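Putative glucosidase lplD, ALPHA-GALACTURONIDASE (Bacillus subtilis, PDB 3FEF) hydrolyses alpha-1,4-linked galacturonate, cutting di-galacturonate with the help of NAD(+) and a manganese ion. Local coordinates at residues G114-G119 with E397-A402; R154-V159 with I163-C168. All coordinates share one frame; numbering follows the deposited sequence.

Contact 1 (G114-G119 with E397-A402); sequences GGIIRG and EAVADA
V399 reaches across to I116 and G119, where two helices from different parts of the fold pack together. Helix 112-136 belongs to the Rossmann-like NAD-binding part of this family 4 glycosidase. Helix 383-405 belongs to the C-terminal family domain. The contact is small and buried, about 124 Å², and no hydrogen bond crosses it.

The two methyl branches of V399 divide the work. CG2 meets the I116 side chain, and V399 CG2 lies 3.8 Å from I116 CG2. I116 CD1 comes to V399 CG2 as well, at 4.1 Å, so two methyls of I116 share one of V399. The two side chains meet at a slant. With chi1 at 171°, V399 CG1 lies opposite its own N and faces the G119 backbone, 3.9 Å from G119 C.

G119 has no side chain, so this methyl packs on bare main chain. A CB built on G119 would stand only 3.3 Å from V399 CG1, which is tight. The CA atoms of G119 and V399 are 6.8 Å apart, the shortest such distance between the segments.

Further out, each helix is held from other sides. I117 packs on F432 and M435 of helix 425-435. A398 touches L410 and A414, and also M387 of a second subunit. On helix 112-136, the residue just before G119 reaches toward the substrate site: R118 NE hydrogen-bonds to the backbone O of N147, a residue that probably binds substrate.

Contact 2 (R154-V159 with I163-C168); sequences RVLYKV and IKAIGC
Y157 lies with one ring face over I163 and its hydroxyl on A165. This contact closes the second half of a beta-alpha-beta unit: strand 141-144, helix 149-159 and strand 164-167. That strand is an outermost one of the chain's six-stranded parallel Rossmann-type sheet. The axis of segment 154-159 runs nearly antiparallel to that of strand 164-167 (165°), and they approach to 9.0 Å.

The Y157 and I163 side chains cross at about a right angle. I163 CG2 sits almost over the ring centre, 3.7 Å from the Y157 centroid, as a CH-pi contact. With chi1 at -161°, I163 CG2 falls between the backbone N and the carbonyl carbon and faces the ring, while CG1, opposite the N, carries I163 CD1 to 3.9 Å from L156 CB. L156 CD1 in turn meets A165 CB at 4.1 Å. F126 and A130 of helix 112-136 also touch L156.

M347 and P348 of strand 341-348 also pack on Y157. A phenylalanine in place of Y157 would probably keep the ring over I163 but leave the A165 carbonyl without its hydroxyl donor. That carbonyl oxygen sits at the ring edge, in the ring plane. Y157 OH donates to A165 O at 2.6 Å, meeting a lone pair in the carbonyl plane at a C=O...O angle of 127°.

How the contacts relate
The centres of contacts 1 and 2 are 15 Å apart, and contact 2 is nested in the chain loop that contact 1 closes. Helices 383-405 and 149-159 join them through two salt bridges. D401 OD1 lies 2.6 Å from K158 NZ, and E397 OE1 lies 2.9 Å from R154 NH2. Beside them, A400 CB packs on K158 CD at 3.9 Å. In contact 1, G119 is about 9 Å from the side chain of N147, the probable substrate binder. In contact 2, the side chain of L156 is about 8 Å from that of I11, which probably binds NAD(+). Strand 164-167 leads to C169, which with H206 holds the magnesium ion, and to H170, the probable proton donor.

Contact 1 (G114-G119 with E397-A402)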
ATOM      1  N   GLY A 114      -8.902  32.196   2.305  1.00 29.76           N
ATOM      2  CA  GLY A 114      -8.148  32.621   3.485  1.00 25.05           C
ATOM      3  C   GLY A 114      -7.326  31.521   4.118  1.00 26.65           C
ATOM      4  O   GLY A 114      -6.196  31.751   4.578  1.00 27.78           O
ATOM      5  N   GLY A 115      -7.897  30.325   4.179  1.00 26.10           N
ATOM      6  CA  GLY A 115      -7.184  29.190   4.725  1.00 25.63           C
ATOM      7  C   GLY A 115      -5.924  28.906   3.914  1.00 26.34           C
ATOM      8  O   GLY A 115      -4.857  28.709   4.477  1.00 25.15           O
ATOM      9  N   ILE A 116      -6.050  28.908   2.590  1.00 25.11           N
ATOM     10  CA  ILE A 116      -4.928  28.635   1.694  1.00 24.22           C
ATOM     11  C   ILE A 116      -3.824  29.688   1.818  1.00 24.99           C
ATOM     12  O   ILE A 116      -2.655  29.352   1.990  1.00 24.47           O
ATOM     13  CB  ILE A 116      -5.389  28.607   0.227  1.00 27.36           C
ATOM     14  CG1 ILE A 116      -6.550  27.615   0.041  1.00 31.46           C
ATOM     15  CG2 ILE A 116      -4.194  28.353  -0.712  1.00 25.68           C
ATOM     16  CD1 ILE A 116      -6.174  26.237  -0.434  1.00 31.93           C
ATOM     17  N   ILE A 117      -4.203  30.959   1.715  1.00 23.31           N
ATOM     18  CA  ILE A 117      -3.249  32.049   1.826  1.00 25.68           C
ATOM     19  C   ILE A 117      -2.599  32.001   3.202  1.00 27.87           C
ATOM     20  O   ILE A 117      -1.376  32.102   3.326  1.00 27.94           O
ATOM     21  CB  ILE A 117      -3.929  33.435   1.585  1.00 25.75           C
ATOM     22  CG1 ILE A 117      -4.483  33.496   0.165  1.00 25.16           C
ATOM     23  CG2 ILE A 117      -2.938  34.584   1.802  1.00 22.55           C
ATOM     24  CD1 ILE A 117      -3.410  33.374  -0.914  1.00 29.93           C
ATOM     25  N   ARG A 118      -3.413  31.806   4.236  1.00 26.10           N
ATOM     26  CA  ARG A 118      -2.878  31.735   5.595  1.00 27.27           C
ATOM     27  C   ARG A 118      -1.879  30.582   5.762  1.00 27.82           C
ATOM     28  O   ARG A 118      -0.800  30.751   6.340  1.00 25.95           O
ATOM     29  CB  ARG A 118      -4.016  31.628   6.614  1.00 25.21           C
ATOM     30  CG  ARG A 118      -3.583  31.699   8.072  1.00 24.04           C
ATOM     31  CD  ARG A 118      -4.821  31.488   8.939  1.00 27.55           C
ATOM     32  NE  ARG A 118      -4.518  31.204  10.333  1.00 28.61           N
ATOM     33  CZ  ARG A 118      -4.957  31.947  11.343  1.00 30.98           C
ATOM     34  NH1 ARG A 118      -5.715  33.004  11.087  1.00 27.99           N
ATOM     35  NH2 ARG A 118      -4.643  31.627  12.596  1.00 30.00           N
ATOM     36  N   GLY A 119      -2.237  29.414   5.244  1.00 27.46           N
ATOM     37  CA  GLY A 119      -1.340  28.272   5.334  1.00 27.59           C
ATOM     38  C   GLY A 119      -0.030  28.638   4.670  1.00 27.84           C
ATOM     39  O   GLY A 119       1.060  28.405   5.199  1.00 29.01           O
ATOM     40  N   GLU A 397      -1.729  19.293   1.169  1.00 25.03           N
ATOM     41  CA  GLU A 397      -0.412  18.794   0.751  1.00 24.95           C
ATOM     42  C   GLU A 397       0.278  19.756  -0.222  1.00 23.35           C
ATOM     43  O   GLU A 397       1.463  20.011  -0.109  1.00 25.44           O
ATOM     44  CB  GLU A 397      -0.510  17.394   0.089  1.00 28.46           C
ATOM     45  CG  GLU A 397      -0.881  16.227   1.010  1.00 28.51           C
ATOM     46  CD  GLU A 397       0.143  15.989   2.127  1.00 36.55           C
ATOM     47  OE1 GLU A 397       1.313  15.642   1.813  1.00 37.60           O
ATOM     48  OE2 GLU A 397      -0.226  16.135   3.327  1.00 35.56           O
ATOM     49  N   ALA A 398      -0.459  20.261  -1.198  1.00 24.89           N
ATOM     50  CA  ALA A 398       0.097  21.193  -2.187  1.00 23.99           C
ATOM     51  C   ALA A 398       0.547  22.492  -1.530  1.00 25.27           C
ATOM     52  O   ALA A 398       1.607  23.044  -1.868  1.00 24.68           O
ATOM     53  CB  ALA A 398      -0.913  21.477  -3.265  1.00 22.55           C
ATOM     54  N   VAL A 399      -0.249  22.981  -0.582  1.00 25.64           N
ATOM     55  CA  VAL A 399       0.116  24.199   0.143  1.00 24.30           C
ATOM     56  C   VAL A 399       1.427  24.013   0.901  1.00 27.86           C
ATOM     57  O   VAL A 399       2.307  24.871   0.847  1.00 28.34           O
ATOM     58  CB  VAL A 399      -1.013  24.702   1.081  1.00 24.71           C
ATOM     59  CG1 VAL A 399      -0.510  25.834   1.988  1.00 22.68           C
ATOM     60  CG2 VAL A 399      -2.226  25.205   0.247  1.00 25.97           C
ATOM     61  N   ALA A 400       1.567  22.882   1.584  1.00 25.51           N
ATOM     62  CA  ALA A 400       2.777  22.617   2.342  1.00 27.79           C
ATOM     63  C   ALA A 400       3.977  22.564   1.415  1.00 28.50           C
ATOM     64  O   ALA A 400       5.001  23.189   1.688  1.00 28.25           O
ATOM     65  CB  ALA A 400       2.648  21.323   3.144  1.00 27.92           C
ATOM     66  N   ASP A 401       3.861  21.829   0.314  1.00 29.55           N
ATOM     67  CA  ASP A 401       4.941  21.821  -0.673  1.00 31.88           C
ATOM     68  C   ASP A 401       5.197  23.215  -1.254  1.00 29.86           C
ATOM     69  O   ASP A 401       6.338  23.683  -1.264  1.00 27.38           O
ATOM     70  CB  ASP A 401       4.661  20.841  -1.802  1.00 32.44           C
ATOM     71  CG  ASP A 401       4.643  19.424  -1.329  1.00 40.83           C
ATOM     72  OD1 ASP A 401       5.464  19.095  -0.434  1.00 44.97           O
ATOM     73  OD2 ASP A 401       3.803  18.641  -1.839  1.00 44.92           O
ATOM     74  N   ALA A 402       4.140  23.862  -1.743  1.00 26.22           N
ATOM     75  CA  ALA A 402       4.273  25.179  -2.344  1.00 27.26           C
ATOM     76  C   ALA A 402       5.027  26.119  -1.411  1.00 31.26           C
ATOM     77  O   ALA A 402       5.934  26.850  -1.839  1.00 30.16           O
ATOM     78  CB  ALA A 402       2.917  25.762  -2.715  1.00 24.31           C
TER

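Contact 2 (R154-V159 with I163-C168)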
ATOM      1  N   ARG A 154       1.707  19.430   9.288  1.00 22.66           N
ATOM      2  CA  ARG A 154       2.338  18.647   8.243  1.00 23.11           C
ATOM      3  C   ARG A 154       3.730  19.169   7.941  1.00 21.82           C
ATOM      4  O   ARG A 154       4.613  18.397   7.598  1.00 24.69           O
ATOM      5  CB  ARG A 154       1.511  18.675   6.966  1.00 22.29           C
ATOM      6  CG  ARG A 154       2.137  17.864   5.862  1.00 24.46           C
ATOM      7  CD  ARG A 154       2.049  16.339   6.094  1.00 22.59           C
ATOM      8  NE  ARG A 154       2.307  15.705   4.803  1.00 25.89           N
ATOM      9  CZ  ARG A 154       3.411  15.037   4.499  1.00 25.46           C
ATOM     10  NH1 ARG A 154       4.347  14.829   5.409  1.00 28.17           N
ATOM     11  NH2 ARG A 154       3.563  14.557   3.286  1.00 27.00           N
ATOM     12  N   VAL A 155       3.916  20.480   8.078  1.00 21.80           N
ATOM     13  CA  VAL A 155       5.200  21.119   7.792  1.00 23.70           C
ATOM     14  C   VAL A 155       6.204  20.668   8.829  1.00 25.72           C
ATOM     15  O   VAL A 155       7.351  20.387   8.501  1.00 24.71           O
ATOM     16  CB  VAL A 155       5.080  22.676   7.753  1.00 25.45           C
ATOM     17  CG1 VAL A 155       6.477  23.358   7.758  1.00 24.26           C
ATOM     18  CG2 VAL A 155       4.254  23.119   6.539  1.00 22.14           C
ATOM     19  N   LEU A 156       5.774  20.584  10.089  1.00 24.04           N
ATOM     20  CA  LEU A 156       6.659  20.052  11.121  1.00 23.42           C
ATOM     21  C   LEU A 156       7.296  18.712  10.678  1.00 25.68           C
ATOM     22  O   LEU A 156       8.514  18.527  10.767  1.00 23.24           O
ATOM     23  CB  LEU A 156       5.908  19.902  12.456  1.00 21.85           C
ATOM     24  CG  LEU A 156       5.461  21.215  13.098  1.00 21.90           C
ATOM     25  CD1 LEU A 156       4.756  21.023  14.453  1.00 19.17           C
ATOM     26  CD2 LEU A 156       6.682  22.158  13.230  1.00 23.14           C
ATOM     27  N   TYR A 157       6.470  17.770  10.218  1.00 25.11           N
ATOM     28  CA  TYR A 157       6.977  16.454   9.856  1.00 23.85           C
ATOM     29  C   TYR A 157       7.813  16.474   8.578  1.00 25.47           C
ATOM     30  O   TYR A 157       8.749  15.690   8.441  1.00 25.13           O
ATOM     31  CB  TYR A 157       5.836  15.424   9.722  1.00 23.70           C
ATOM     32  CG  TYR A 157       5.370  14.891  11.057  1.00 21.55           C
ATOM     33  CD1 TYR A 157       4.346  15.522  11.754  1.00 16.91           C
ATOM     34  CD2 TYR A 157       5.974  13.786  11.635  1.00 18.53           C
ATOM     35  CE1 TYR A 157       3.919  15.058  12.987  1.00 16.03           C
ATOM     36  CE2 TYR A 157       5.546  13.301  12.886  1.00 19.62           C
ATOM     37  CZ  TYR A 157       4.519  13.952  13.545  1.00 18.98           C
ATOM     38  OH  TYR A 157       4.082  13.508  14.776  1.00 20.56           O
ATOM     39  N   LYS A 158       7.463  17.350   7.645  1.00 24.67           N
ATOM     40  CA  LYS A 158       8.183  17.425   6.386  1.00 27.67           C
ATOM     41  C   LYS A 158       9.583  17.964   6.624  1.00 27.77           C
ATOM     42  O   LYS A 158      10.551  17.544   5.982  1.00 30.41           O
ATOM     43  CB  LYS A 158       7.448  18.305   5.371  1.00 26.05           C
ATOM     44  CG  LYS A 158       6.166  17.689   4.811  1.00 26.78           C
ATOM     45  CD  LYS A 158       5.382  18.689   3.939  1.00 26.05           C
ATOM     46  CE  LYS A 158       5.998  18.843   2.554  1.00 29.15           C
ATOM     47  NZ  LYS A 158       5.681  17.664   1.667  1.00 28.83           N
ATOM     48  N   VAL A 159       9.699  18.883   7.558  1.00 26.13           N
ATOM     49  CA  VAL A 159      10.978  19.527   7.783  1.00 28.48           C
ATOM     50  C   VAL A 159      11.815  18.761   8.808  1.00 29.91           C
ATOM     51  O   VAL A 159      13.044  18.742   8.729  1.00 30.25           O
ATOM     52  CB  VAL A 159      10.788  20.990   8.215  1.00 27.12           C
ATOM     53  CG1 VAL A 159      12.136  21.647   8.485  1.00 24.67           C
ATOM     54  CG2 VAL A 159      10.009  21.739   7.140  1.00 23.05           C
ATOM     55  N   ILE A 163      10.312  14.313  14.136  1.00 23.04           N
ATOM     56  CA  ILE A 163       9.700  15.087  15.188  1.00 23.69           C
ATOM     57  C   ILE A 163       8.571  14.286  15.874  1.00 24.22           C
ATOM     58  O   ILE A 163       7.904  13.468  15.249  1.00 26.33           O
ATOM     59  CB  ILE A 163       9.138  16.397  14.628  1.00 21.79           C
ATOM     60  CG1 ILE A 163       8.926  17.413  15.754  1.00 24.62           C
ATOM     61  CG2 ILE A 163       7.856  16.132  13.850  1.00 20.91           C
ATOM     62  CD1 ILE A 163       8.432  18.781  15.270  1.00 24.84           C
ATOM     63  N   LYS A 164       8.355  14.551  17.153  1.00 23.75           N
ATOM     64  CA  LYS A 164       7.243  13.977  17.896  1.00 25.07           C
ATOM     65  C   LYS A 164       6.176  15.031  18.137  1.00 22.85           C
ATOM     66  O   LYS A 164       6.187  15.705  19.161  1.00 24.20           O
ATOM     67  CB  LYS A 164       7.745  13.422  19.216  1.00 23.80           C
ATOM     68  CG  LYS A 164       8.628  12.219  19.021  1.00 27.85           C
ATOM     69  CD  LYS A 164       9.756  12.196  20.065  1.00 30.32           C
ATOM     70  CE  LYS A 164       9.351  11.441  21.297  1.00 27.96           C
ATOM     71  NZ  LYS A 164      10.220  11.877  22.399  1.00 29.32           N
ATOM     72  N   ALA A 165       5.255  15.164  17.186  1.00 21.02           N
ATOM     73  CA  ALA A 165       4.282  16.239  17.214  1.00 21.75           C
ATOM     74  C   ALA A 165       2.835  15.801  17.029  1.00 24.12           C
ATOM     75  O   ALA A 165       2.515  14.961  16.170  1.00 21.24           O
ATOM     76  CB  ALA A 165       4.629  17.301  16.142  1.00 21.16           C
ATOM     77  N   ILE A 166       1.957  16.429  17.805  1.00 22.29           N
ATOM     78  CA  ILE A 166       0.528  16.312  17.555  1.00 23.55           C
ATOM     79  C   ILE A 166      -0.093  17.695  17.450  1.00 23.85           C
ATOM     80  O   ILE A 166       0.455  18.671  17.955  1.00 25.70           O
ATOM     81  CB  ILE A 166      -0.159  15.559  18.661  1.00 21.78           C
ATOM     82  CG1 ILE A 166      -0.161  16.397  19.946  1.00 23.13           C
ATOM     83  CG2 ILE A 166       0.572  14.229  18.920  1.00 24.31           C
ATOM     84  CD1 ILE A 166      -0.680  15.623  21.155  1.00 23.03           C
ATOM     85  N   GLY A 167      -1.231  17.766  16.777  1.00 21.78           N
ATOM     86  CA  GLY A 167      -2.052  18.953  16.778  1.00 21.61           C
ATOM     87  C   GLY A 167      -3.291  18.701  17.626  1.00 27.05           C
ATOM     88  O   GLY A 167      -3.888  17.602  17.560  1.00 23.32           O
ATOM     89  N   CYS A 168      -3.677  19.718  18.411  1.00 24.99           N
ATOM     90  CA  CYS A 168      -4.854  19.651  19.285  1.00 27.29           C
ATOM     91  C   CYS A 168      -5.906  20.699  18.976  1.00 27.35           C
ATOM     92  O   CYS A 168      -5.600  21.857  18.717  1.00 27.15           O
ATOM     93  CB  CYS A 168      -4.460  19.808  20.759  1.00 25.33           C
ATOM     94  SG  CYS A 168      -3.740  18.323  21.396  1.00 33.40           S
TER